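Local coordinates for protein glutamine cyclotransferase (Xanthomonas campestris, PDB 3MBR) that probably catalyses the cyclisation of N-terminal glutamine to pyroglutamate in peptides, as a calcium-binding glutaminyl cyclase with a beta-propeller fold, at residues A[73-78]-A[131-135]; A[56-60]-A[92-96]. The protein carries 1 engineered substitution. All coordinates share one frame; numbering follows the deposited sequence.

Contact 1: A[73-78]-A[131-135]; sequences WRDRLI and PDTLQ
Pro131 lies over the indole of Trp73 where two neighbouring blades of the beta-propeller meet: 73-78 holds a type II' turn, Trp73 to Arg76, that links strands 67-73 and 76-81, while 131-135 is the loop between strands 125-129 and 136-144. Pro131 CB stands 3.4 Å from the centroid of the five-membered ring and 12° off its normal, a CH-pi contact, and Pro131 CG reaches over the six-membered ring, 3.6 Å from Trp73 CZ2. Arg74 CG is on the opposite face, which leaves the indole between two aliphatic groups.

The side chain of Arg76 can be followed outward. From CB it runs extended through CG and CD, then bends at chi3 (-57°). NE gives a hydrogen bond of 2.8 Å to water 1, which donates in turn to Pro131 O. CZ lies in plane with the indole, at its edge. NH1 meets Asp75 OD2 in a long salt bridge of 3.3 Å. NH2 completes the ionic network with Asp132 OD2, 2.8 Å away. That bond is bent, 133° at the hydrogen; Asp132 OD2 is tilted out of the guanidinium plane and is met on its anti side.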
loop_
_atom_site.group_PDB
_atom_site.type_symbol
_atom_site.label_atom_id
_atom_site.label_comp_id
_atom_site.label_asym_id
_atom_site.label_seq_id
_atom_site.Cartn_x
_atom_site.Cartn_y
_atom_site.Cartn_z
ATOM N N TRP A 73 -6.449 -6.863 -9.580
ATOM C CA TRP A 73 -7.137 -8.170 -9.514
ATOM C C TRP A 73 -7.477 -8.562 -10.906
ATOM O O TRP A 73 -8.319 -7.915 -11.524
ATOM C CB TRP A 73 -8.396 -8.131 -8.627
ATOM C CG TRP A 73 -9.009 -9.517 -8.575
ATOM C CD1 TRP A 73 -10.032 -9.981 -9.274
ATOM C CD2 TRP A 73 -8.514 -10.605 -7.814
ATOM N NE1 TRP A 73 -10.247 -11.269 -9.001
ATOM C CE2 TRP A 73 -9.308 -11.706 -8.112
ATOM C CE3 TRP A 73 -7.481 -10.734 -6.879
ATOM C CZ2 TRP A 73 -9.138 -12.957 -7.508
ATOM C CZ3 TRP A 73 -7.288 -12.032 -6.253
ATOM C CH2 TRP A 73 -8.107 -13.105 -6.613
ATOM N N ARG A 74 -6.775 -9.590 -11.471
ATOM C CA ARG A 74 -7.038 -9.991 -12.830
ATOM C C ARG A 74 -6.882 -8.793 -13.784
ATOM O O ARG A 74 -5.792 -8.187 -13.817
ATOM C CB ARG A 74 -8.423 -10.680 -12.967
ATOM C CG ARG A 74 -8.412 -11.917 -12.067
ATOM C CD ARG A 74 -9.510 -12.913 -12.309
ATOM N NE ARG A 74 -9.391 -13.922 -11.255
ATOM C CZ ARG A 74 -8.774 -15.102 -11.379
ATOM N NH1 ARG A 74 -8.215 -15.460 -12.550
ATOM N NH2 ARG A 74 -8.738 -15.934 -10.325
ATOM N N ASP A 75 -7.947 -8.415 -14.490
ATOM C CA ASP A 75 -7.889 -7.362 -15.504
ATOM C C ASP A 75 -8.344 -6.021 -14.910
ATOM O O ASP A 75 -8.543 -5.053 -15.675
ATOM C CB ASP A 75 -8.831 -7.711 -16.698
ATOM C CG ASP A 75 -10.335 -7.873 -16.268
ATOM O OD1 ASP A 75 -11.231 -7.546 -17.107
ATOM O OD2 ASP A 75 -10.668 -8.375 -15.137
ATOM N N ARG A 76 -8.520 -5.978 -13.592
ATOM C CA ARG A 76 -9.072 -4.803 -12.901
ATOM C C ARG A 76 -8.094 -4.125 -11.945
ATOM O O ARG A 76 -7.229 -4.786 -11.358
ATOM C CB ARG A 76 -10.355 -5.187 -12.076
ATOM C CG ARG A 76 -11.355 -5.838 -13.033
ATOM C CD ARG A 76 -12.655 -6.181 -12.542
ATOM N NE ARG A 76 -12.779 -7.075 -11.405
ATOM C CZ ARG A 76 -12.787 -8.424 -11.429
ATOM N NH1 ARG A 76 -12.520 -9.130 -12.518
ATOM N NH2 ARG A 76 -13.020 -9.067 -10.300
ATOM N N LEU A 77 -8.317 -2.829 -11.742
ATOM C CA LEU A 77 -7.646 -2.056 -10.692
ATOM C C LEU A 77 -8.699 -1.573 -9.744
ATOM O O LEU A 77 -9.663 -0.933 -10.150
ATOM C CB LEU A 77 -6.812 -0.931 -11.289
ATOM C CG LEU A 77 -5.864 -0.212 -10.371
ATOM C CD1 LEU A 77 -4.874 0.501 -11.241
ATOM C CD2 LEU A 77 -6.548 0.764 -9.488
ATOM N N ILE A 78 -8.576 -1.953 -8.486
ATOM C CA ILE A 78 -9.613 -1.587 -7.461
ATOM C C ILE A 78 -9.038 -0.519 -6.563
ATOM O O ILE A 78 -7.904 -0.653 -6.118
ATOM C CB ILE A 78 -10.023 -2.897 -6.676
ATOM C CG1 ILE A 78 -10.560 -3.933 -7.676
ATOM C CG2 ILE A 78 -11.021 -2.540 -5.598
ATOM C CD1 ILE A 78 -10.767 -5.275 -7.184
ATOM N N PRO A 131 -13.096 -10.688 -4.202
ATOM C CA PRO A 131 -12.721 -9.735 -5.254
ATOM C C PRO A 131 -13.827 -9.385 -6.212
ATOM O O PRO A 131 -13.935 -8.211 -6.600
ATOM C CB PRO A 131 -11.613 -10.476 -5.990
ATOM C CG PRO A 131 -11.004 -11.375 -4.900
ATOM C CD PRO A 131 -12.169 -11.849 -4.187
ATOM N N ASP A 132 -14.685 -10.344 -6.554
ATOM C CA ASP A 132 -15.742 -9.997 -7.546
ATOM C C ASP A 132 -16.872 -9.174 -7.018
ATOM O O ASP A 132 -17.439 -8.361 -7.751
ATOM C CB ASP A 132 -16.340 -11.245 -8.178
ATOM C CG ASP A 132 -15.386 -11.936 -9.185
ATOM O OD1 ASP A 132 -15.829 -13.040 -9.654
ATOM O OD2 ASP A 132 -14.320 -11.407 -9.565
ATOM N N THR A 133 -17.304 -9.440 -5.796
ATOM C CA THR A 133 -18.446 -8.716 -5.285
ATOM C C THR A 133 -18.044 -7.620 -4.331
ATOM O O THR A 133 -18.865 -6.815 -3.976
ATOM C CB THR A 133 -19.374 -9.598 -4.465
ATOM O OG1 THR A 133 -18.632 -10.174 -3.374
ATOM C CG2 THR A 133 -19.951 -10.736 -5.364
ATOM N N LEU A 134 -16.766 -7.625 -3.877
ATOM C CA LEU A 134 -16.351 -6.716 -2.826
ATOM C C LEU A 134 -17.009 -6.895 -1.511
ATOM O O LEU A 134 -16.787 -6.093 -0.593
ATOM C CB LEU A 134 -16.340 -5.255 -3.262
ATOM C CG LEU A 134 -15.286 -5.292 -4.406
ATOM C CD1 LEU A 134 -15.661 -4.754 -5.697
ATOM C CD2 LEU A 134 -13.897 -5.160 -4.059
ATOM N N GLN A 135 -17.735 -7.994 -1.346
ATOM C CA GLN A 135 -18.349 -8.243 -0.045
ATOM C C GLN A 135 -17.321 -8.727 0.960
ATOM O O GLN A 135 -16.390 -9.455 0.587
ATOM C CB GLN A 135 -19.417 -9.358 -0.199
ATOM C CG GLN A 135 -20.544 -8.878 -1.062
ATOM C CD GLN A 135 -21.522 -10.077 -1.293
ATOM O OE1 GLN A 135 -21.562 -11.021 -0.472
ATOM N NE2 GLN A 135 -22.272 -10.046 -2.374
HETATM O O HOH W 1 -13.827 -6.409 -8.853
#

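Contact 2: A[56-60]-A[92-96]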
loop_
_atom_site.group_PDB
_atom_site.type_symbol
_atom_site.label_atom_id
_atom_site.label_comp_id
_atom_site.label_asym_id
_atom_site.label_seq_id
_atom_site.Cartn_x
_atom_site.Cartn_y
_atom_site.Cartn_z
ATOM N N LEU A 56 3.490 6.818 -17.451
ATOM C CA LEU A 56 3.132 6.261 -18.804
ATOM C C LEU A 56 1.649 6.481 -19.138
ATOM O O LEU A 56 1.273 6.620 -20.304
ATOM C CB LEU A 56 3.472 4.763 -18.837
ATOM C CG LEU A 56 4.941 4.484 -18.480
ATOM C CD1 LEU A 56 5.174 2.978 -18.389
ATOM C CD2 LEU A 56 5.797 5.028 -19.584
ATOM N N GLN A 57 0.799 6.456 -18.109
ATOM C CA GLN A 57 -0.639 6.557 -18.283
ATOM C C GLN A 57 -1.204 7.057 -16.956
ATOM O O GLN A 57 -0.606 6.792 -15.896
ATOM C CB GLN A 57 -1.134 5.158 -18.584
ATOM C CG GLN A 57 -2.401 5.078 -19.345
ATOM C CD GLN A 57 -2.837 3.642 -19.550
ATOM O OE1 GLN A 57 -2.145 2.683 -19.178
ATOM N NE2 GLN A 57 -4.005 3.493 -20.060
ATOM N N ARG A 58 -2.350 7.742 -16.964
ATOM C CA ARG A 58 -2.964 8.189 -15.710
ATOM C C ARG A 58 -4.462 8.324 -15.882
ATOM O O ARG A 58 -5.003 8.554 -16.996
ATOM C CB ARG A 58 -2.370 9.490 -15.204
ATOM C CG ARG A 58 -2.646 10.707 -15.976
ATOM C CD ARG A 58 -2.655 11.845 -14.957
ATOM N NE ARG A 58 -1.332 12.332 -14.609
ATOM C CZ ARG A 58 -1.035 12.931 -13.455
ATOM N NH1 ARG A 58 -1.980 13.077 -12.525
ATOM N NH2 ARG A 58 0.205 13.392 -13.223
ATOM N N ALA A 59 -5.139 8.182 -14.781
ATOM C CA ALA A 59 -6.568 8.362 -14.743
ATOM C C ALA A 59 -6.813 9.316 -13.594
ATOM O O ALA A 59 -6.057 9.281 -12.615
ATOM C CB ALA A 59 -7.183 7.031 -14.437
ATOM N N GLU A 60 -7.818 10.174 -13.719
ATOM C CA GLU A 60 -8.303 11.037 -12.629
ATOM C C GLU A 60 -9.413 10.300 -11.865
ATOM O O GLU A 60 -10.365 9.722 -12.444
ATOM C CB GLU A 60 -8.697 12.398 -13.184
ATOM C CG GLU A 60 -7.470 13.105 -13.923
ATOM C CD GLU A 60 -6.091 13.115 -13.176
ATOM O OE1 GLU A 60 -5.963 13.435 -11.985
ATOM O OE2 GLU A 60 -5.095 12.856 -13.829
ATOM N N LEU A 92 -7.896 -2.239 -15.990
ATOM C CA LEU A 92 -6.489 -2.004 -15.818
ATOM C C LEU A 92 -5.809 -1.472 -17.068
ATOM O O LEU A 92 -5.035 -0.513 -17.004
ATOM C CB LEU A 92 -5.854 -3.339 -15.484
ATOM C CG LEU A 92 -5.102 -3.675 -14.244
ATOM C CD1 LEU A 92 -4.311 -4.920 -14.625
ATOM C CD2 LEU A 92 -4.195 -2.624 -13.826
ATOM N N ALA A 93 -6.056 -2.096 -18.209
ATOM C CA ALA A 93 -5.352 -1.688 -19.429
ATOM C C ALA A 93 -5.569 -0.248 -19.808
ATOM O O ALA A 93 -4.603 0.438 -20.209
ATOM C CB ALA A 93 -5.791 -2.586 -20.598
ATOM N N THR A 94 -6.839 0.199 -19.805
ATOM C CA THR A 94 -7.149 1.567 -20.214
ATOM C C THR A 94 -7.233 2.603 -19.067
ATOM O O THR A 94 -7.361 3.808 -19.326
ATOM C CB THR A 94 -8.524 1.657 -20.925
ATOM O OG1 THR A 94 -9.522 1.141 -20.057
ATOM C CG2 THR A 94 -8.638 0.873 -22.271
ATOM N N LEU A 95 -7.172 2.126 -17.825
ATOM C CA LEU A 95 -7.414 2.934 -16.600
ATOM C C LEU A 95 -8.710 3.741 -16.720
ATOM O O LEU A 95 -8.740 4.957 -16.425
ATOM C CB LEU A 95 -6.245 3.855 -16.256
ATOM C CG LEU A 95 -4.958 3.125 -15.940
ATOM C CD1 LEU A 95 -3.837 4.194 -15.591
ATOM C CD2 LEU A 95 -5.190 2.258 -14.733
ATOM N N THR A 96 -9.771 3.136 -17.227
ATOM C CA THR A 96 -11.040 3.821 -17.315
ATOM C C THR A 96 -11.963 3.186 -16.261
ATOM O O THR A 96 -11.950 1.964 -16.046
ATOM C CB THR A 96 -11.616 3.714 -18.712
ATOM O OG1 THR A 96 -11.639 2.368 -19.100
ATOM C CG2 THR A 96 -10.775 4.432 -19.711
HETATM O O HOH W 2 -2.685 0.416 -17.421
HETATM O O HOH W 3 -7.151 6.888 -18.522
#
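With CG anti to the backbone N (chi1 -155°) and the chain extended beyond CG, Gln57 sends its carboxamide straight across to the turn at 92-96, while Leu95, its CG beside its own backbone N, points CD1 back at strand 57-60. Gln57 NE2 donates to Ala93 O at 3.1 Å, with 162° at the hydrogen. The acceptor lies in the amide plane of Gln57, but the donor is tilted 21° from the carbonyl plane of Ala93. On the other branch of the amide, Gln57 OE1 lies 2.9 Å from water 2, which is also within hydrogen-bonding distance of Leu92 O and cannot donate to every acceptor around it.

The two segments lie in adjacent blades of the beta-propeller: 56-60 is on an outermost strand of one four-stranded antiparallel sheet, and 92-96 joins strands 86-91 and 96-102 of the next. A classic beta bulge at Leu56 and Gln57, both facing Lys47, interrupts strand 55-60 where this contact begins.

Nearer the strand, carbon atoms make most of the contact. The Leu95 side chain crosses that of Gln57 obliquely, with Leu95 CD1 4.1 Å from Gln57 CG and equally near Arg58 N. Further along the strand Ala59 CB meets Leu95 CB at 3.8 Å and lies 3.3 Å from Leu95 O.

How the contacts relate
Contacts 1 and 2 join the sheet of strands 67-73, 76-81, 86-91 and 96-102 to its two neighbours in the propeller: contact 1 through its first turn to the sheet that follows, contact 2 through its last turn to the sheet that precedes. Their centres are 16 Å apart, yet they touch within the shared sheet. Asp75 O and Leu92 N are 2.9 Å apart, a probable hydrogen bond, and Leu77 CD1 packs on Leu95 CD2 at 3.9 Å. Relative to the calcium they differ: the side chain of Ile78 in contact 1 is about 12 Å from the ion, whereas contact 2 lies away from the metal site.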